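Local coordinates for protein NAD-dependent aldehyde dehydrogenase (Burkholderia multivorans, PDB 5UJU) that probably oxidises aldehydes to carboxylic acids with NAD+ as the electron acceptor, as in other members of the aldehyde dehydrogenase family, at residues E39-K44 / A148-F153; R132-I137 / G156-Q161; P246-V251 / V268-T273. All coordinates share one frame; numbering follows the deposited sequence.

Overall arrangement
Interactions 1 and 2 adjoin, and interaction 3 lies beyond interaction 2, the nearest of the three to the chain centre. Interaction 1 is a surface contact, where the loop before helix 43-46 meets helix 149-156. Interaction 2 is buried and joins the start of helix 134-145 to the start of helix 158-175. The two are linked by a probable hydrogen bond from Glu39 to His159 and by packing of Phe153 on Ser134. Interaction 3 is also buried and sets helix 245-260 on strand 268-270. It touches interaction 2 through Ile249, which packs on Glu136 and Ile137. Their chemistry differs: proline on an aromatic ring in 1, an amide-hydroxyl bond in 2, aliphatic branches in 3.

Interaction 1: E39-K44 / A148-F153; sequences EMPSPK and AFMMAF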
ATOM      1  N   GLU A  39     -19.391  25.064  -3.464  1.00 41.78           N
ATOM      2  CA  GLU A  39     -18.292  25.612  -4.243  1.00 39.48           C
ATOM      3  C   GLU A  39     -18.540  27.054  -4.675  1.00 42.39           C
ATOM      4  O   GLU A  39     -17.579  27.750  -5.023  1.00 45.86           O
ATOM      5  CB  GLU A  39     -18.028  24.736  -5.469  1.00 34.25           C
ATOM      6  CG  GLU A  39     -19.159  24.751  -6.460  1.00 39.92           C
ATOM      7  CD  GLU A  39     -18.811  24.015  -7.739  1.00 49.30           C
ATOM      8  OE1 GLU A  39     -17.778  23.310  -7.775  1.00 50.11           O
ATOM      9  OE2 GLU A  39     -19.554  24.180  -8.722  1.00 52.80           O
ATOM     10  N   MET A  40     -19.793  27.520  -4.666  1.00 40.38           N
ATOM     11  CA  MET A  40     -19.918  28.925  -5.045  1.00 45.14           C
ATOM     12  C   MET A  40     -19.750  29.829  -3.825  1.00 52.02           C
ATOM     13  O   MET A  40     -20.290  29.531  -2.754  1.00 46.24           O
ATOM     14  CB  MET A  40     -21.266  29.202  -5.693  1.00 51.84           C
ATOM     15  CG  MET A  40     -21.479  28.447  -6.999  1.00 63.77           C
ATOM     16  SD  MET A  40     -20.189  28.770  -8.222  1.00 71.95           S
ATOM     17  CE  MET A  40     -20.403  30.531  -8.515  1.00 73.67           C
ATOM     18  N   PRO A  41     -18.984  30.932  -3.964  1.00 57.25           N
ATOM     19  CA  PRO A  41     -18.787  31.888  -2.853  1.00 59.14           C
ATOM     20  C   PRO A  41     -20.006  32.784  -2.638  1.00 63.60           C
ATOM     21  O   PRO A  41     -19.927  34.017  -2.682  1.00 57.36           O
ATOM     22  CB  PRO A  41     -17.549  32.670  -3.314  1.00 55.39           C
ATOM     23  CG  PRO A  41     -17.667  32.682  -4.817  1.00 55.28           C
ATOM     24  CD  PRO A  41     -18.271  31.348  -5.187  1.00 56.13           C
ATOM     25  N   SER A  42     -21.154  32.149  -2.382  1.00 70.62           N
ATOM     26  CA  SER A  42     -22.460  32.797  -2.340  1.00 72.61           C
ATOM     27  C   SER A  42     -22.716  33.407  -0.964  1.00 67.91           C
ATOM     28  O   SER A  42     -22.403  32.787   0.055  1.00 60.25           O
ATOM     29  CB  SER A  42     -23.558  31.789  -2.654  1.00 74.44           C
ATOM     30  OG  SER A  42     -23.778  30.941  -1.536  1.00 75.47           O
ATOM     31  N   PRO A  43     -23.305  34.607  -0.905  1.00 72.30           N
ATOM     32  CA  PRO A  43     -23.668  35.170   0.407  1.00 73.96           C
ATOM     33  C   PRO A  43     -24.676  34.319   1.164  1.00 75.71           C
ATOM     34  O   PRO A  43     -24.670  34.316   2.403  1.00 73.52           O
ATOM     35  CB  PRO A  43     -24.251  36.548   0.051  1.00 74.34           C
ATOM     36  CG  PRO A  43     -23.790  36.833  -1.350  1.00 74.03           C
ATOM     37  CD  PRO A  43     -23.686  35.495  -2.016  1.00 73.87           C
ATOM     38  N   LYS A  44     -25.532  33.582   0.448  1.00 77.05           N
ATOM     39  CA  LYS A  44     -26.491  32.698   1.101  1.00 75.86           C
ATOM     40  C   LYS A  44     -25.800  31.708   2.031  1.00 77.94           C
ATOM     41  O   LYS A  44     -26.240  31.496   3.166  1.00 83.29           O
ATOM     42  CB  LYS A  44     -27.313  31.955   0.049  1.00 72.93           C
ATOM     43  N   ALA A 148      -6.527  33.195  -9.984  1.00 30.19           N
ATOM     44  CA  ALA A 148      -7.601  34.177  -9.926  1.00 28.95           C
ATOM     45  C   ALA A 148      -8.574  33.811  -8.809  1.00 28.64           C
ATOM     46  O   ALA A 148      -8.683  32.652  -8.401  1.00 28.97           O
ATOM     47  CB  ALA A 148      -8.343  34.261 -11.268  1.00 30.10           C
ATOM     48  N   PHE A 149      -9.288  34.817  -8.309  1.00 38.27           N
ATOM     49  CA  PHE A 149      -9.993  34.636  -7.040  1.00 32.69           C
ATOM     50  C   PHE A 149     -10.960  33.454  -7.082  1.00 31.84           C
ATOM     51  O   PHE A 149     -11.009  32.646  -6.145  1.00 35.36           O
ATOM     52  CB  PHE A 149     -10.736  35.901  -6.628  1.00 35.65           C
ATOM     53  CG  PHE A 149     -11.474  35.735  -5.316  1.00 39.19           C
ATOM     54  CD1 PHE A 149     -12.850  35.558  -5.288  1.00 40.23           C
ATOM     55  CD2 PHE A 149     -10.774  35.702  -4.125  1.00 38.27           C
ATOM     56  CE1 PHE A 149     -13.519  35.385  -4.083  1.00 45.41           C
ATOM     57  CE2 PHE A 149     -11.436  35.519  -2.915  1.00 40.64           C
ATOM     58  CZ  PHE A 149     -12.812  35.367  -2.899  1.00 40.13           C
ATOM     59  N   MET A 150     -11.763  33.349  -8.142  1.00 29.84           N
ATOM     60  CA  MET A 150     -12.771  32.292  -8.175  1.00 29.81           C
ATOM     61  C   MET A 150     -12.132  30.910  -8.092  1.00 32.43           C
ATOM     62  O   MET A 150     -12.606  30.046  -7.340  1.00 31.96           O
ATOM     63  CB  MET A 150     -13.636  32.411  -9.425  1.00 34.34           C
ATOM     64  CG  MET A 150     -14.788  31.413  -9.484  1.00 55.79           C
ATOM     65  SD  MET A 150     -16.023  31.617  -8.170  1.00 69.19           S
ATOM     66  CE  MET A 150     -16.545  33.317  -8.422  1.00 71.46           C
ATOM     67  N   MET A 151     -11.050  30.676  -8.844  1.00 31.31           N
ATOM     68  CA  MET A 151     -10.357  29.395  -8.732  1.00 37.25           C
ATOM     69  C   MET A 151      -9.657  29.257  -7.382  1.00 29.07           C
ATOM     70  O   MET A 151      -9.611  28.165  -6.801  1.00 28.99           O
ATOM     71  CB  MET A 151      -9.343  29.233  -9.862  1.00 34.74           C
ATOM     72  CG  MET A 151      -8.499  27.969  -9.701  1.00 31.09           C
ATOM     73  SD  MET A 151      -7.310  27.705 -11.041  1.00 35.36           S
ATOM     74  CE  MET A 151      -8.436  27.325 -12.375  1.00 31.08           C
ATOM     75  N   ALA A 152      -9.079  30.342  -6.879  1.00 29.97           N
ATOM     76  CA  ALA A 152      -8.433  30.267  -5.575  1.00 30.81           C
ATOM     77  C   ALA A 152      -9.433  29.839  -4.508  1.00 29.12           C
ATOM     78  O   ALA A 152      -9.130  28.983  -3.672  1.00 30.44           O
ATOM     79  CB  ALA A 152      -7.804  31.615  -5.230  1.00 25.43           C
ATOM     80  N   PHE A 153     -10.655  30.367  -4.573  1.00 31.25           N
ATOM     81  CA  PHE A 153     -11.700  29.964  -3.638  1.00 28.54           C
ATOM     82  C   PHE A 153     -12.079  28.495  -3.821  1.00 29.22           C
ATOM     83  O   PHE A 153     -12.037  27.708  -2.872  1.00 30.50           O
ATOM     84  CB  PHE A 153     -12.925  30.862  -3.821  1.00 29.08           C
ATOM     85  CG  PHE A 153     -14.055  30.542  -2.883  1.00 35.18           C
ATOM     86  CD1 PHE A 153     -14.111  31.120  -1.614  1.00 32.78           C
ATOM     87  CD2 PHE A 153     -15.055  29.661  -3.262  1.00 29.96           C
ATOM     88  CE1 PHE A 153     -15.147  30.819  -0.739  1.00 33.19           C
ATOM     89  CE2 PHE A 153     -16.097  29.356  -2.392  1.00 35.62           C
ATOM     90  CZ  PHE A 153     -16.140  29.932  -1.125  1.00 30.27           C
TER
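Pro41 sets its CB over one face of the Phe153 ring, crosses it at a slant, and offers CG and CD to Met150. The CB stands over the centre of the Phe153 ring, 3.7 Å from the centroid and 10° off the ring normal. This is a CH-pi contact. The aromatic ring meets the backbone at its edge: Glu39 O lies in the ring plane, 3.4 Å from Phe153 CE2. Phe153 points toward the loop from its helix, with CG anti to the backbone N (chi1 -179°). Pro41 is the centre of an inverse gamma turn in the loop that leads into helix 43-46, and Ser42 is the N-cap of that helix. The turn presents the proline ring to the first turns of helix 149-156. Met150 crosses Pro41 at about a right angle. Its chain bends at chi2 (64°) and again at chi3, and its SD comes to 3.7 Å from Pro41 CD. Met150 CE touches Pro41 CG at 3.8 Å. Phe135 of helix 134-145 also packs on both Pro41 and Phe153. The carboxylate of Glu39 points elsewhere: OE1 bonds to His159, and OE2 forms a salt bridge with Lys186 of the second subunit.

Interaction 2: R132-I137 / G156-Q161; sequences RASFEI and GGPHAQ
Ser134 and Gln161 meet through a hydroxyl and a side-chain amide. Gln161 NE2 donates to Ser134 OG over 3.3 Å. The bond is long but nearly straight, with an N-H...O angle of 165°. The hydroxyl oxygen lies almost exactly in the amide plane. Gln161 CG is anti to the carbonyl carbon, and chi2 (148°) sets CD short of fully anti. The amide is fixed from its other end as well, because OE1 bonds to Asn131 ND2. Ser134 OG is itself anti to the carbonyl carbon, beside the backbone N (chi1 -75°). Asn131 serves both partners: its backbone O is also hydrogen-bonded to Ser134 OG. The serine hydroxyl is thus gripped between a backbone carbonyl and the glutamine amide. Ser134 OG also sits 3.6 Å from Pro158 CD. The backbones come close here, with Ser134 CA and Gly157 CA 5.0 Å apart. One turn on, Ile137 uses its CG2 branch, which is anti to the backbone N and lies 3.7 Å from Gly156 O. That carbonyl oxygen is bonded to Thr218 OG1. Gly157 is the N-cap of helix 158-175, and Ala133 is the N-cap of helix 134-145, so the contact brings two helix starts together. Helix 149-156 closes one side, with Phe153 on Ser134 and Pro158. Helix 217-230 packs on Ala160, and helix 245-260 lies against Ala133 and Ile137.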
ATOM      1  N   ARG A 132     -15.537  27.186   6.836  1.00 30.29           N
ATOM      2  CA  ARG A 132     -15.922  28.515   7.304  1.00 32.02           C
ATOM      3  C   ARG A 132     -14.846  29.559   7.045  1.00 28.32           C
ATOM      4  O   ARG A 132     -15.171  30.746   6.952  1.00 30.40           O
ATOM      5  CB  ARG A 132     -16.261  28.503   8.798  1.00 37.66           C
ATOM      6  CG  ARG A 132     -17.538  27.761   9.139  1.00 53.19           C
ATOM      7  CD  ARG A 132     -17.964  28.057  10.576  1.00 68.38           C
ATOM      8  NE  ARG A 132     -17.409  27.083  11.516  1.00 75.70           N
ATOM      9  CZ  ARG A 132     -17.932  25.885  11.756  1.00 78.25           C
ATOM     10  NH1 ARG A 132     -19.037  25.501  11.126  1.00 81.98           N
ATOM     11  NH2 ARG A 132     -17.349  25.072  12.627  1.00 76.70           N
ATOM     12  N   ALA A 133     -13.582  29.151   6.931  1.00 31.78           N
ATOM     13  CA  ALA A 133     -12.476  30.054   6.630  1.00 32.21           C
ATOM     14  C   ALA A 133     -12.168  30.131   5.135  1.00 31.26           C
ATOM     15  O   ALA A 133     -11.081  30.595   4.760  1.00 30.15           O
ATOM     16  CB  ALA A 133     -11.216  29.621   7.392  1.00 27.49           C
ATOM     17  N   SER A 134     -13.105  29.710   4.276  1.00 29.76           N
ATOM     18  CA  SER A 134     -12.798  29.551   2.856  1.00 33.02           C
ATOM     19  C   SER A 134     -12.387  30.866   2.217  1.00 30.39           C
ATOM     20  O   SER A 134     -11.521  30.886   1.335  1.00 28.98           O
ATOM     21  CB  SER A 134     -13.994  28.959   2.108  1.00 33.10           C
ATOM     22  OG  SER A 134     -14.123  27.575   2.371  1.00 27.26           O
ATOM     23  N   PHE A 135     -13.012  31.973   2.623  1.00 30.45           N
ATOM     24  CA  PHE A 135     -12.658  33.257   2.027  1.00 31.30           C
ATOM     25  C   PHE A 135     -11.256  33.685   2.440  1.00 34.52           C
ATOM     26  O   PHE A 135     -10.474  34.141   1.604  1.00 30.16           O
ATOM     27  CB  PHE A 135     -13.688  34.318   2.394  1.00 29.21           C
ATOM     28  CG  PHE A 135     -14.924  34.270   1.542  1.00 35.35           C
ATOM     29  CD1 PHE A 135     -14.907  34.773   0.248  1.00 35.57           C
ATOM     30  CD2 PHE A 135     -16.103  33.731   2.035  1.00 36.19           C
ATOM     31  CE1 PHE A 135     -16.040  34.729  -0.546  1.00 36.56           C
ATOM     32  CE2 PHE A 135     -17.239  33.692   1.255  1.00 40.17           C
ATOM     33  CZ  PHE A 135     -17.207  34.187  -0.040  1.00 40.85           C
ATOM     34  N   GLU A 136     -10.924  33.557   3.734  1.00 31.24           N
ATOM     35  CA  GLU A 136      -9.566  33.863   4.179  1.00 26.48           C
ATOM     36  C   GLU A 136      -8.541  32.997   3.460  1.00 26.69           C
ATOM     37  O   GLU A 136      -7.489  33.485   3.027  1.00 29.99           O
ATOM     38  CB  GLU A 136      -9.455  33.660   5.691  1.00 27.63           C
ATOM     39  CG  GLU A 136      -8.038  33.745   6.212  1.00 34.08           C
ATOM     40  CD  GLU A 136      -7.922  33.374   7.694  1.00 29.73           C
ATOM     41  OE1 GLU A 136      -8.921  32.930   8.278  1.00 28.28           O
ATOM     42  OE2 GLU A 136      -6.833  33.544   8.261  1.00 27.18           O
ATOM     43  N   ILE A 137      -8.831  31.703   3.330  1.00 28.59           N
ATOM     44  CA  ILE A 137      -7.944  30.788   2.619  1.00 23.48           C
ATOM     45  C   ILE A 137      -7.881  31.135   1.124  1.00 23.76           C
ATOM     46  O   ILE A 137      -6.810  31.083   0.504  1.00 25.44           O
ATOM     47  CB  ILE A 137      -8.405  29.340   2.867  1.00 26.91           C
ATOM     48  CG1 ILE A 137      -8.190  28.971   4.346  1.00 32.47           C
ATOM     49  CG2 ILE A 137      -7.671  28.356   1.960  1.00 27.30           C
ATOM     50  CD1 ILE A 137      -8.803  27.638   4.754  1.00 26.03           C
ATOM     51  N   GLY A 156      -8.806  26.197  -3.712  1.00 32.30           N
ATOM     52  CA  GLY A 156      -8.137  26.283  -2.430  1.00 28.59           C
ATOM     53  C   GLY A 156      -9.037  25.949  -1.259  1.00 29.57           C
ATOM     54  O   GLY A 156      -8.556  25.470  -0.229  1.00 30.93           O
ATOM     55  N   GLY A 157     -10.348  26.163  -1.405  1.00 26.10           N
ATOM     56  CA  GLY A 157     -11.285  25.951  -0.324  1.00 26.04           C
ATOM     57  C   GLY A 157     -12.133  24.709  -0.540  1.00 25.83           C
ATOM     58  O   GLY A 157     -11.654  23.583  -0.416  1.00 26.48           O
ATOM     59  N   PRO A 158     -13.408  24.903  -0.895  1.00 29.89           N
ATOM     60  CA  PRO A 158     -14.342  23.762  -1.012  1.00 27.86           C
ATOM     61  C   PRO A 158     -13.836  22.535  -1.762  1.00 34.84           C
ATOM     62  O   PRO A 158     -14.025  21.417  -1.268  1.00 36.48           O
ATOM     63  CB  PRO A 158     -15.540  24.401  -1.727  1.00 29.43           C
ATOM     64  CG  PRO A 158     -15.543  25.796  -1.232  1.00 30.64           C
ATOM     65  CD  PRO A 158     -14.102  26.195  -0.992  1.00 28.97           C
ATOM     66  N   HIS A 159     -13.213  22.691  -2.938  1.00 28.77           N
ATOM     67  CA  HIS A 159     -12.767  21.503  -3.673  1.00 26.54           C
ATOM     68  C   HIS A 159     -11.639  20.785  -2.939  1.00 28.98           C
ATOM     69  O   HIS A 159     -11.593  19.546  -2.924  1.00 24.86           O
ATOM     70  CB  HIS A 159     -12.330  21.876  -5.095  1.00 27.04           C
ATOM     71  CG  HIS A 159     -13.463  22.255  -5.997  1.00 36.32           C
ATOM     72  ND1 HIS A 159     -13.276  22.591  -7.320  1.00 39.03           N
ATOM     73  CD2 HIS A 159     -14.794  22.348  -5.771  1.00 38.26           C
ATOM     74  CE1 HIS A 159     -14.440  22.889  -7.867  1.00 41.60           C
ATOM     75  NE2 HIS A 159     -15.378  22.747  -6.948  1.00 41.92           N
ATOM     76  N   ALA A 160     -10.725  21.543  -2.314  1.00 26.35           N
ATOM     77  CA  ALA A 160      -9.685  20.918  -1.504  1.00 23.62           C
ATOM     78  C   ALA A 160     -10.291  20.242  -0.289  1.00 30.56           C
ATOM     79  O   ALA A 160      -9.885  19.131   0.082  1.00 28.33           O
ATOM     80  CB  ALA A 160      -8.641  21.946  -1.063  1.00 23.61           C
ATOM     81  N   GLN A 161     -11.271  20.903   0.333  1.00 27.68           N
ATOM     82  CA  GLN A 161     -11.981  20.312   1.460  1.00 28.13           C
ATOM     83  C   GLN A 161     -12.725  19.045   1.039  1.00 27.30           C
ATOM     84  O   GLN A 161     -12.743  18.056   1.780  1.00 29.56           O
ATOM     85  CB  GLN A 161     -12.918  21.361   2.061  1.00 27.82           C
ATOM     86  CG  GLN A 161     -12.155  22.557   2.643  1.00 28.23           C
ATOM     87  CD  GLN A 161     -12.910  23.856   2.533  1.00 31.62           C
ATOM     88  OE1 GLN A 161     -14.104  23.871   2.230  1.00 28.38           O
ATOM     89  NE2 GLN A 161     -12.220  24.964   2.791  1.00 29.04           N
TER

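Interaction 3: P246-V251 / V268-T273; sequences PLAITV and VTLLAT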
ATOM      1  N   PRO A 246      -1.450  29.507   2.962  1.00 26.16           N
ATOM      2  CA  PRO A 246      -2.641  28.638   2.968  1.00 21.85           C
ATOM      3  C   PRO A 246      -2.515  27.448   3.901  1.00 26.94           C
ATOM      4  O   PRO A 246      -3.509  27.064   4.528  1.00 28.99           O
ATOM      5  CB  PRO A 246      -2.777  28.200   1.488  1.00 22.67           C
ATOM      6  CG  PRO A 246      -2.106  29.274   0.721  1.00 23.23           C
ATOM      7  CD  PRO A 246      -0.958  29.732   1.584  1.00 25.86           C
ATOM      8  N   LEU A 247      -1.328  26.835   3.999  1.00 23.52           N
ATOM      9  CA  LEU A 247      -1.167  25.718   4.915  1.00 23.15           C
ATOM     10  C   LEU A 247      -0.907  26.175   6.347  1.00 21.96           C
ATOM     11  O   LEU A 247      -1.228  25.441   7.280  1.00 26.36           O
ATOM     12  CB  LEU A 247      -0.045  24.803   4.442  1.00 18.52           C
ATOM     13  CG  LEU A 247      -0.487  24.026   3.191  1.00 34.64           C
ATOM     14  CD1 LEU A 247       0.716  23.390   2.519  1.00 29.10           C
ATOM     15  CD2 LEU A 247      -1.551  22.967   3.547  1.00 25.50           C
ATOM     16  N   ALA A 248      -0.343  27.370   6.543  1.00 21.60           N
ATOM     17  CA  ALA A 248      -0.200  27.902   7.902  1.00 26.08           C
ATOM     18  C   ALA A 248      -1.563  28.153   8.532  1.00 26.87           C
ATOM     19  O   ALA A 248      -1.797  27.792   9.694  1.00 27.20           O
ATOM     20  CB  ALA A 248       0.617  29.192   7.885  1.00 23.81           C
ATOM     21  N   ILE A 249      -2.479  28.764   7.770  1.00 28.44           N
ATOM     22  CA  ILE A 249      -3.859  28.925   8.225  1.00 30.78           C
ATOM     23  C   ILE A 249      -4.467  27.565   8.543  1.00 27.37           C
ATOM     24  O   ILE A 249      -5.136  27.394   9.570  1.00 25.95           O
ATOM     25  CB  ILE A 249      -4.690  29.671   7.161  1.00 30.17           C
ATOM     26  CG1 ILE A 249      -4.195  31.100   6.969  1.00 24.70           C
ATOM     27  CG2 ILE A 249      -6.172  29.658   7.513  1.00 23.65           C
ATOM     28  CD1 ILE A 249      -4.789  31.756   5.724  1.00 26.78           C
ATOM     29  N   THR A 250      -4.237  26.577   7.662  1.00 26.62           N
ATOM     30  CA  THR A 250      -4.767  25.231   7.865  1.00 25.09           C
ATOM     31  C   THR A 250      -4.238  24.611   9.161  1.00 27.51           C
ATOM     32  O   THR A 250      -4.998  24.045   9.960  1.00 25.97           O
ATOM     33  CB  THR A 250      -4.406  24.343   6.667  1.00 23.53           C
ATOM     34  OG1 THR A 250      -4.955  24.894   5.452  1.00 23.85           O
ATOM     35  CG2 THR A 250      -4.984  22.961   6.869  1.00 18.84           C
ATOM     36  N   VAL A 251      -2.926  24.679   9.368  1.00 25.78           N
ATOM     37  CA  VAL A 251      -2.342  24.130  10.586  1.00 24.52           C
ATOM     38  C   VAL A 251      -2.908  24.830  11.821  1.00 26.29           C
ATOM     39  O   VAL A 251      -3.240  24.178  12.816  1.00 27.13           O
ATOM     40  CB  VAL A 251      -0.809  24.222  10.535  1.00 25.30           C
ATOM     41  CG1 VAL A 251      -0.233  23.902  11.916  1.00 22.12           C
ATOM     42  CG2 VAL A 251      -0.255  23.254   9.473  1.00 19.91           C
ATOM     43  N   VAL A 268      -0.170  18.399  14.991  1.00 26.76           N
ATOM     44  CA  VAL A 268       0.094  19.031  13.692  1.00 23.03           C
ATOM     45  C   VAL A 268       0.988  20.250  13.899  1.00 27.83           C
ATOM     46  O   VAL A 268       0.637  21.157  14.665  1.00 24.53           O
ATOM     47  CB  VAL A 268      -1.203  19.441  12.976  1.00 23.68           C
ATOM     48  CG1 VAL A 268      -0.879  20.151  11.662  1.00 27.60           C
ATOM     49  CG2 VAL A 268      -2.071  18.220  12.732  1.00 22.72           C
ATOM     50  N   THR A 269       2.131  20.285  13.200  1.00 20.67           N
ATOM     51  CA  THR A 269       3.052  21.415  13.266  1.00 22.90           C
ATOM     52  C   THR A 269       3.379  21.915  11.863  1.00 30.13           C
ATOM     53  O   THR A 269       3.145  21.229  10.862  1.00 22.94           O
ATOM     54  CB  THR A 269       4.358  21.063  13.997  1.00 24.25           C
ATOM     55  OG1 THR A 269       4.946  19.898  13.409  1.00 21.72           O
ATOM     56  CG2 THR A 269       4.090  20.806  15.489  1.00 22.06           C
ATOM     57  N   LEU A 270       3.933  23.122  11.802  1.00 26.21           N
ATOM     58  CA  LEU A 270       4.229  23.794  10.541  1.00 27.29           C
ATOM     59  C   LEU A 270       5.722  24.062  10.464  1.00 28.90           C
ATOM     60  O   LEU A 270       6.269  24.776  11.309  1.00 22.06           O
ATOM     61  CB  LEU A 270       3.460  25.114  10.431  1.00 28.82           C
ATOM     62  CG  LEU A 270       3.750  25.860   9.131  1.00 27.26           C
ATOM     63  CD1 LEU A 270       2.862  25.298   8.007  1.00 24.02           C
ATOM     64  CD2 LEU A 270       3.584  27.382   9.289  1.00 27.95           C
ATOM     65  N   LEU A 271       6.377  23.517   9.449  1.00 27.11           N
ATOM     66  CA  LEU A 271       7.801  23.746   9.238  1.00 22.50           C
ATOM     67  C   LEU A 271       7.928  24.696   8.040  1.00 26.69           C
ATOM     68  O   LEU A 271       8.046  24.262   6.890  1.00 24.00           O
ATOM     69  CB  LEU A 271       8.544  22.418   9.012  1.00 25.25           C
ATOM     70  CG  LEU A 271      10.062  22.514   8.744  1.00 32.32           C
ATOM     71  CD1 LEU A 271      10.748  23.118   9.931  1.00 31.74           C
ATOM     72  CD2 LEU A 271      10.684  21.162   8.411  1.00 28.52           C
ATOM     73  N   ALA A 272       7.885  25.996   8.315  1.00 23.82           N
ATOM     74  CA  ALA A 272       8.084  26.993   7.275  1.00 26.42           C
ATOM     75  C   ALA A 272       9.567  27.111   6.977  1.00 30.24           C
ATOM     76  O   ALA A 272      10.402  26.968   7.875  1.00 27.05           O
ATOM     77  CB  ALA A 272       7.527  28.346   7.706  1.00 28.17           C
ATOM     78  N   THR A 273       9.898  27.354   5.708  1.00 24.91           N
ATOM     79  CA  THR A 273      11.290  27.421   5.290  1.00 27.43           C
ATOM     80  C   THR A 273      11.495  28.576   4.316  1.00 30.48           C
ATOM     81  O   THR A 273      10.546  29.148   3.763  1.00 30.55           O
ATOM     82  CB  THR A 273      11.747  26.105   4.633  1.00 29.01           C
ATOM     83  OG1 THR A 273      10.959  25.853   3.460  1.00 31.71           O
ATOM     84  CG2 THR A 273      11.568  24.940   5.580  1.00 24.97           C
TER
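Helix 246-251 and strand 268-270 run in nearly opposite directions, with 149° between their axes and a closest approach of 8.5 Å. Val251 and Val268 lie nearest in the backbone, with their CA atoms 6.4 Å apart. Val251 carries much of the contact and uses both branches. Its CG1 is anti to the backbone N and reaches Val268 CG1 at 3.8 Å. Val251 CG2 also touches that methyl group, so Val268 CG1 rests against both branches. The two valines meet at a slant. On the strand, Val268 and Leu270 both point toward the helix, while Thr269 between them points away. Leu270 CG is anti to the backbone N (chi1 179°). Its two methyl groups, set by chi2 (83°), meet different side chains. Leu270 CD1 lies 4.0 Å from Val251 CG2. Leu270 CD2 packs on Ala248 CB at 3.7 Å, one helical turn before Val251. Beside the alanine the leucine tip comes close to the helix backbone: Leu270 CD1 is 4.0 Å from Ala248 CA. All of these partners are buried and aliphatic. Within the helix, Thr250 OG1 donates to Pro246 O over 2.8 Å and is also hydrogen-bonded to Tyr222 OH. Val237 of strand 234-238 packs on Val251, and Thr269 forms backbone hydrogen bonds with Val235 and Val237. Strand 234-238, helix 245-260 and strand 268-270 make a beta-alpha-beta crossover between parallel neighbouring strands. Such units build the Rossmann-like nucleotide-binding domain of aldehyde dehydrogenases, which is consistent with the NAD dependence of this family.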